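Local coordinates for protein agmatinase (Deinococcus radiodurans, PDB 1WOH) that probably hydrolyses agmatine to putrescine and urea at a site that uses two manganese ions per subunit, at residues A144-T149 and I176-L181; S227-G232 and D271-A276; S122-L127 and S161-A166. All coordinates share one frame; numbering follows the deposited sequence.

In the fold
The three contacts sit close together, their centres about 12 to 13 Å apart, around the C-terminal ends of the central strands of one parallel sheet. Strands 266-273, 223-229, 137-142 and 173-181 lie side by side in that order: contact 2 joins the first two, and contact 1 sets the loop after 137-142 on 173-181. Contact 3 packs helices 124-128 and 162-169 together. Along the chain contacts 1 and 3 interleave (122-127, 144-149, 161-166, 176-181), and contact 2 follows both. Hydrogen bonds link A144 N to D231 OD1, F148 O to R164 NH1 and S124 OG to D271 OD2. H145 and D147 of contact 1 and D229 and D231 of contact 2 line one manganese site.

Contact 1: A144-T149 and I176-L181; sequences AHLDFT and ITTVGL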
# COMPACT_ATOMS: atom_id res chain seq x y z
N ALA A 144 15.21 10.50 -18.96
CA ALA A 144 16.40 9.89 -18.39
C ALA A 144 17.00 9.01 -19.49
O ALA A 144 18.18 8.68 -19.46
CB ALA A 144 16.04 9.03 -17.19
N HIS A 145 16.17 8.63 -20.45
CA HIS A 145 16.62 7.75 -21.53
C HIS A 145 16.53 8.41 -22.91
O HIS A 145 15.69 9.27 -23.14
CB HIS A 145 15.80 6.45 -21.50
CG HIS A 145 15.72 5.83 -20.14
ND1 HIS A 145 14.56 5.84 -19.38
CD2 HIS A 145 16.65 5.20 -19.39
CE1 HIS A 145 14.79 5.25 -18.22
NE2 HIS A 145 16.05 4.85 -18.20
N LEU A 146 17.40 8.00 -23.83
CA LEU A 146 17.40 8.59 -25.17
C LEU A 146 16.17 8.19 -26.00
O LEU A 146 15.62 9.02 -26.72
CB LEU A 146 18.68 8.22 -25.91
CG LEU A 146 18.87 8.90 -27.27
CD1 LEU A 146 18.98 10.41 -27.10
CD2 LEU A 146 20.13 8.35 -27.93
N ASP A 147 15.77 6.93 -25.91
CA ASP A 147 14.61 6.42 -26.65
C ASP A 147 14.68 6.67 -28.17
O ASP A 147 13.70 7.09 -28.80
CB ASP A 147 13.31 7.00 -26.06
CG ASP A 147 13.07 6.53 -24.63
OD1 ASP A 147 13.60 5.46 -24.25
OD2 ASP A 147 12.34 7.22 -23.88
N PHE A 148 15.84 6.38 -28.73
CA PHE A 148 16.09 6.53 -30.16
C PHE A 148 16.60 5.18 -30.70
O PHE A 148 17.33 5.12 -31.69
CB PHE A 148 17.16 7.60 -30.40
CG PHE A 148 17.19 8.13 -31.81
CD1 PHE A 148 16.10 8.82 -32.33
CD2 PHE A 148 18.30 7.93 -32.63
CE1 PHE A 148 16.11 9.32 -33.63
CE2 PHE A 148 18.33 8.43 -33.93
CZ PHE A 148 17.22 9.12 -34.43
N THR A 149 16.19 4.10 -30.05
CA THR A 149 16.61 2.76 -30.45
C THR A 149 15.84 2.24 -31.66
O THR A 149 14.65 2.51 -31.81
CB THR A 149 16.46 1.79 -29.26
OG1 THR A 149 17.45 2.10 -28.27
CG2 THR A 149 16.61 0.34 -29.70
N ILE A 176 16.24 17.07 -32.47
CA ILE A 176 15.78 16.73 -31.13
C ILE A 176 16.84 17.16 -30.13
O ILE A 176 18.04 16.98 -30.35
CB ILE A 176 15.56 15.20 -30.94
CG1 ILE A 176 14.50 14.69 -31.92
CG2 ILE A 176 15.08 14.92 -29.50
CD1 ILE A 176 14.20 13.19 -31.75
N THR A 177 16.38 17.75 -29.03
CA THR A 177 17.28 18.16 -27.97
C THR A 177 16.80 17.35 -26.77
O THR A 177 15.68 17.55 -26.31
CB THR A 177 17.12 19.66 -27.64
OG1 THR A 177 17.50 20.44 -28.78
CG2 THR A 177 18.01 20.03 -26.46
N THR A 178 17.64 16.44 -26.30
CA THR A 178 17.28 15.58 -25.16
C THR A 178 18.04 16.00 -23.92
O THR A 178 19.27 16.07 -23.93
CB THR A 178 17.59 14.12 -25.48
OG1 THR A 178 16.99 13.78 -26.74
CG2 THR A 178 17.03 13.20 -24.40
N VAL A 179 17.31 16.25 -22.84
CA VAL A 179 17.94 16.69 -21.61
C VAL A 179 17.56 15.83 -20.41
O VAL A 179 16.39 15.52 -20.21
CB VAL A 179 17.54 18.15 -21.31
CG1 VAL A 179 18.25 18.66 -20.07
CG2 VAL A 179 17.85 19.02 -22.52
N GLY A 180 18.57 15.47 -19.61
CA GLY A 180 18.33 14.68 -18.42
C GLY A 180 18.88 13.26 -18.46
O GLY A 180 18.75 12.52 -17.49
N LEU A 181 19.49 12.89 -19.58
CA LEU A 181 20.02 11.54 -19.76
C LEU A 181 21.00 11.11 -18.67
O LEU A 181 21.89 11.87 -18.26
CB LEU A 181 20.71 11.41 -21.12
CG LEU A 181 19.87 11.68 -22.38
CD1 LEU A 181 20.72 11.43 -23.61
CD2 LEU A 181 18.64 10.77 -22.39
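L181 pushes its side chain against the backbone of A144-H145-L146. Its own backbone comes first: L181 CA points its hydrogen at A144 O, 3.4 Å away, with an angle of 153° at the hydrogen. From CB, which lies beside that same oxygen, the chain leaves with CG anti to the carbonyl carbon (chi1 -59°) and forks. CD2 comes down almost straight above the peptide plane that links H145 to L146, 3.2 Å from H145 C and 3.4 Å from L146 N, a tight fit of methyl on peptide. CD1 reaches the other way into apolar company and meets L146 CD1 at 4.0 Å. This loop carries the Asp-Ala-His-x-Asp signature of the arginase family, here D143 to D147, at the C-terminal end of strand 137-142; H145 and D147 bind manganese in this enzyme, though no metal is bound to this chain. L146, between them, carries its CD1 to the strand instead, with CG anti to its backbone N (chi1 -174°), and its side chain crosses that of T178 at about a right angle, CD1 lying 3.9 Å from T178 OG1. That hydroxyl is hydrogen-bonded to Q141 OE1, while Q141 NE2 holds L146 O, and helix 188-196 adds V191 against L146. G180 O touches A144 CA at 3.6 Å, and just past L181 the backbone of R182 hydrogen-bonds A144.

Contact 2: S227-G232 and D271-A276; sequences SVDVDG and DLVELA
D271 takes the hydroxyl of S227 on its carboxylate, S227 OG giving its proton to the syn lone pair of D271 OD1 at 2.8 Å. CG of D271 stands between its backbone N and carbonyl carbon (chi1 69°), and OD2 is held by Y225 OH and S124 OG. S227 OG also bonds H121 NE2, so D271 backs a manganese ligand through the serine. The backbone of D271 starts the strand pairing, its O accepting from V228 N at 2.9 Å. L272 lies on the other face of the sheet with V228, and its two methyls divide the work: CD2 packs on V228 CG1, while CD1 reaches V230 CG1 at 3.8 Å, where the two side chains cross at about a right angle. V273 returns to the face of D229; its N bonds V228 O at 2.9 Å and its O receives V230 N at 3.1 Å. E274 leaves the strand, and its CB and CG run against the carboxylate of D229, CB 3.3 Å from D229 OD1. Its own carboxylate passes on to H121 N and N159 ND2 through OE2; a water bonded to D231 OD2 makes a weak bond to E274 OE1. L275 closes the contact, its CA 3.8 Å from V230 CG2. D229 OD1 takes D231 N at 2.9 Å from above the carboxylate plane, an Asx turn. Strands 223-229 and 266-273 are neighbouring parallel strands of a beta-alpha-beta unit joined through helix 251-264, and the first runs into the Asp-x-Asp metal-binding turn of the arginase family, whose D229 and D231 bind manganese in this enzyme, although this chain holds no metal.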
# COMPACT_ATOMS: atom_id res chain seq x y z
N SER A 227 8.22 16.93 -25.25
CA SER A 227 7.91 15.57 -24.83
C SER A 227 8.49 15.43 -23.44
O SER A 227 9.71 15.50 -23.26
CB SER A 227 8.54 14.51 -25.75
OG SER A 227 8.23 13.22 -25.25
N VAL A 228 7.63 15.27 -22.44
CA VAL A 228 8.09 15.14 -21.07
C VAL A 228 7.89 13.74 -20.54
O VAL A 228 6.76 13.31 -20.31
CB VAL A 228 7.36 16.13 -20.13
CG1 VAL A 228 7.88 15.95 -18.70
CG2 VAL A 228 7.58 17.56 -20.61
N ASP A 229 8.99 13.01 -20.37
CA ASP A 229 8.94 11.67 -19.79
C ASP A 229 9.19 11.96 -18.30
O ASP A 229 10.22 12.53 -17.94
CB ASP A 229 10.07 10.81 -20.35
CG ASP A 229 10.08 9.40 -19.78
OD1 ASP A 229 9.63 9.21 -18.63
OD2 ASP A 229 10.56 8.49 -20.47
N VAL A 230 8.25 11.59 -17.44
CA VAL A 230 8.43 11.87 -16.02
C VAL A 230 9.68 11.26 -15.40
O VAL A 230 10.14 11.76 -14.36
CB VAL A 230 7.17 11.46 -15.19
CG1 VAL A 230 5.92 12.05 -15.81
CG2 VAL A 230 7.05 9.95 -15.09
N ASP A 231 10.26 10.23 -16.01
CA ASP A 231 11.46 9.66 -15.39
C ASP A 231 12.67 10.56 -15.57
O ASP A 231 13.76 10.29 -15.05
CB ASP A 231 11.74 8.20 -15.85
CG ASP A 231 12.19 8.09 -17.30
OD1 ASP A 231 12.70 9.07 -17.87
OD2 ASP A 231 12.03 6.98 -17.86
N GLY A 232 12.47 11.66 -16.29
CA GLY A 232 13.54 12.63 -16.46
C GLY A 232 13.76 13.28 -15.10
O GLY A 232 14.86 13.74 -14.76
N ASP A 271 3.53 16.39 -24.78
CA ASP A 271 3.04 15.12 -24.28
C ASP A 271 3.67 14.88 -22.92
O ASP A 271 4.77 15.37 -22.64
CB ASP A 271 3.27 13.94 -25.27
CG ASP A 271 4.73 13.53 -25.44
OD1 ASP A 271 5.52 13.57 -24.48
OD2 ASP A 271 5.08 13.11 -26.57
N LEU A 272 2.93 14.20 -22.06
CA LEU A 272 3.37 13.89 -20.70
C LEU A 272 3.24 12.38 -20.63
O LEU A 272 2.13 11.86 -20.60
CB LEU A 272 2.44 14.58 -19.70
CG LEU A 272 2.83 14.62 -18.21
CD1 LEU A 272 2.80 13.22 -17.62
CD2 LEU A 272 4.21 15.22 -18.07
N VAL A 273 4.38 11.69 -20.60
CA VAL A 273 4.38 10.23 -20.62
C VAL A 273 5.12 9.50 -19.50
O VAL A 273 5.88 10.08 -18.74
CB VAL A 273 4.97 9.72 -21.97
CG1 VAL A 273 4.19 10.31 -23.14
CG2 VAL A 273 6.44 10.10 -22.08
N GLU A 274 4.84 8.20 -19.42
CA GLU A 274 5.46 7.28 -18.47
C GLU A 274 5.10 7.43 -16.99
O GLU A 274 5.76 6.86 -16.12
CB GLU A 274 6.98 7.31 -18.64
CG GLU A 274 7.48 6.77 -20.00
CD GLU A 274 7.50 5.25 -20.08
OE1 GLU A 274 7.57 4.59 -19.02
OE2 GLU A 274 7.47 4.70 -21.21
N LEU A 275 4.06 8.19 -16.69
CA LEU A 275 3.64 8.33 -15.30
C LEU A 275 2.95 7.01 -14.93
O LEU A 275 2.11 6.51 -15.69
CB LEU A 275 2.62 9.47 -15.17
CG LEU A 275 2.39 10.23 -13.86
CD1 LEU A 275 0.92 10.67 -13.81
CD2 LEU A 275 2.73 9.40 -12.65
N ALA A 276 3.30 6.43 -13.77
CA ALA A 276 2.68 5.19 -13.30
C ALA A 276 2.13 5.48 -11.90
O ALA A 276 2.84 5.33 -10.91
CB ALA A 276 3.71 4.07 -13.22
O HOH W 1 10.02 5.05 -16.60

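Contact 3: S122-L127 and S161-A166; sequences SVSYPL and SPFRRA
Y125 lays one face of its ring over the CB of R165. This CH-pi contact is nearly head-on: R165 CB sits 3.5 Å from the ring centroid and 11° off the normal. A chi1 of 163° sets CG of Y125 anti to its backbone N, and the ring lies against R165 and A166; its CE1 also meets R165 O at 3.5 Å. Apolar packing centres on P162 CB, which lies among S122 CA, S124 CB and Y125 CB, 4.0 Å from S122 CA. The two short helices follow strands 114-118 and 137-142 of the alpha/beta fold, and both rest on the same face of the parallel sheet: F163 lies on V139, Q141 and S227, and S124 touches S227. The F163 ring also meets the imidazole of H121, a manganese ligand, with the planes at about 85°. One water bridges the segments: it donates to R165 O at 2.9 Å and hydrogen-bonds Y125 OH at 3.2 Å. The guanidinium of R165 turns away, the chain bending at chi2 and chi3, to salt bridges with E168 and D150.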
# COMPACT_ATOMS: atom_id res chain seq x y z
N SER A 122 6.11 5.08 -25.97
CA SER A 122 5.91 4.69 -27.36
C SER A 122 4.81 5.51 -28.02
O SER A 122 4.77 5.62 -29.25
CB SER A 122 5.58 3.20 -27.47
OG SER A 122 4.19 2.97 -27.30
N VAL A 123 3.91 6.09 -27.23
CA VAL A 123 2.82 6.88 -27.81
C VAL A 123 3.31 8.15 -28.51
O VAL A 123 2.59 8.71 -29.35
CB VAL A 123 1.76 7.26 -26.74
CG1 VAL A 123 1.21 6.00 -26.08
CG2 VAL A 123 2.35 8.21 -25.72
N SER A 124 4.51 8.61 -28.19
CA SER A 124 5.05 9.83 -28.81
C SER A 124 5.20 9.66 -30.32
O SER A 124 5.11 10.63 -31.06
CB SER A 124 6.41 10.19 -28.21
OG SER A 124 6.31 10.51 -26.84
N TYR A 125 5.43 8.43 -30.77
CA TYR A 125 5.58 8.19 -32.20
C TYR A 125 4.29 8.51 -32.96
O TYR A 125 4.28 9.39 -33.83
CB TYR A 125 6.05 6.75 -32.46
CG TYR A 125 5.86 6.28 -33.89
CD1 TYR A 125 6.20 7.10 -34.97
CD2 TYR A 125 5.33 5.02 -34.16
CE1 TYR A 125 6.01 6.67 -36.29
CE2 TYR A 125 5.14 4.58 -35.48
CZ TYR A 125 5.48 5.41 -36.53
OH TYR A 125 5.28 5.00 -37.84
N PRO A 126 3.18 7.81 -32.66
CA PRO A 126 1.95 8.11 -33.39
C PRO A 126 1.43 9.53 -33.17
O PRO A 126 0.79 10.10 -34.05
CB PRO A 126 0.97 7.03 -32.91
CG PRO A 126 1.50 6.65 -31.55
CD PRO A 126 2.99 6.65 -31.76
N LEU A 127 1.72 10.10 -32.01
CA LEU A 127 1.32 11.47 -31.70
C LEU A 127 2.05 12.40 -32.68
O LEU A 127 1.44 13.26 -33.32
CB LEU A 127 1.73 11.83 -30.27
CG LEU A 127 0.70 12.02 -29.15
CD1 LEU A 127 -0.61 11.35 -29.48
CD2 LEU A 127 1.30 11.48 -27.85
N SER A 161 11.93 3.17 -28.65
CA SER A 161 12.07 3.57 -30.05
C SER A 161 11.16 4.68 -30.62
O SER A 161 11.23 4.96 -31.81
CB SER A 161 11.85 2.34 -30.95
OG SER A 161 12.70 1.26 -30.61
N PRO A 162 10.34 5.33 -29.78
CA PRO A 162 9.48 6.36 -30.38
C PRO A 162 10.08 7.45 -31.26
O PRO A 162 9.53 7.78 -32.31
CB PRO A 162 8.72 6.92 -29.18
CG PRO A 162 9.70 6.78 -28.08
CD PRO A 162 10.27 5.40 -28.31
N PHE A 163 11.21 8.02 -30.84
CA PHE A 163 11.80 9.09 -31.64
C PHE A 163 12.52 8.59 -32.89
O PHE A 163 12.70 9.34 -33.84
CB PHE A 163 12.72 9.94 -30.77
CG PHE A 163 11.98 10.66 -29.68
CD1 PHE A 163 12.14 10.29 -28.35
CD2 PHE A 163 11.07 11.66 -30.00
CE1 PHE A 163 11.38 10.91 -27.34
CE2 PHE A 163 10.31 12.29 -29.00
CZ PHE A 163 10.47 11.91 -27.67
N ARG A 164 12.91 7.32 -32.88
CA ARG A 164 13.57 6.73 -34.03
C ARG A 164 12.48 6.50 -35.08
O ARG A 164 12.67 6.80 -36.26
CB ARG A 164 14.23 5.40 -33.63
CG ARG A 164 15.17 4.82 -34.69
CD ARG A 164 16.35 5.75 -34.96
NE ARG A 164 17.33 5.12 -35.84
CZ ARG A 164 18.34 4.36 -35.43
NH1 ARG A 164 18.53 4.11 -34.14
NH2 ARG A 164 19.16 3.82 -36.32
N ARG A 165 11.34 5.97 -34.64
CA ARG A 165 10.21 5.72 -35.53
C ARG A 165 9.68 7.06 -36.05
O ARG A 165 9.33 7.19 -37.22
CB ARG A 165 9.09 4.99 -34.79
CG ARG A 165 9.42 3.57 -34.35
CD ARG A 165 9.54 2.63 -35.56
NE ARG A 165 10.87 2.66 -36.16
CZ ARG A 165 11.94 2.10 -35.62
NH1 ARG A 165 11.85 1.47 -34.46
NH2 ARG A 165 13.11 2.18 -36.24
N ALA A 166 9.62 8.05 -35.16
CA ALA A 166 9.14 9.37 -35.54
C ALA A 166 9.98 9.99 -36.66
O ALA A 166 9.44 10.46 -37.66
CB ALA A 166 9.13 10.29 -34.31
O HOH W 2 8.38 4.80 -38.57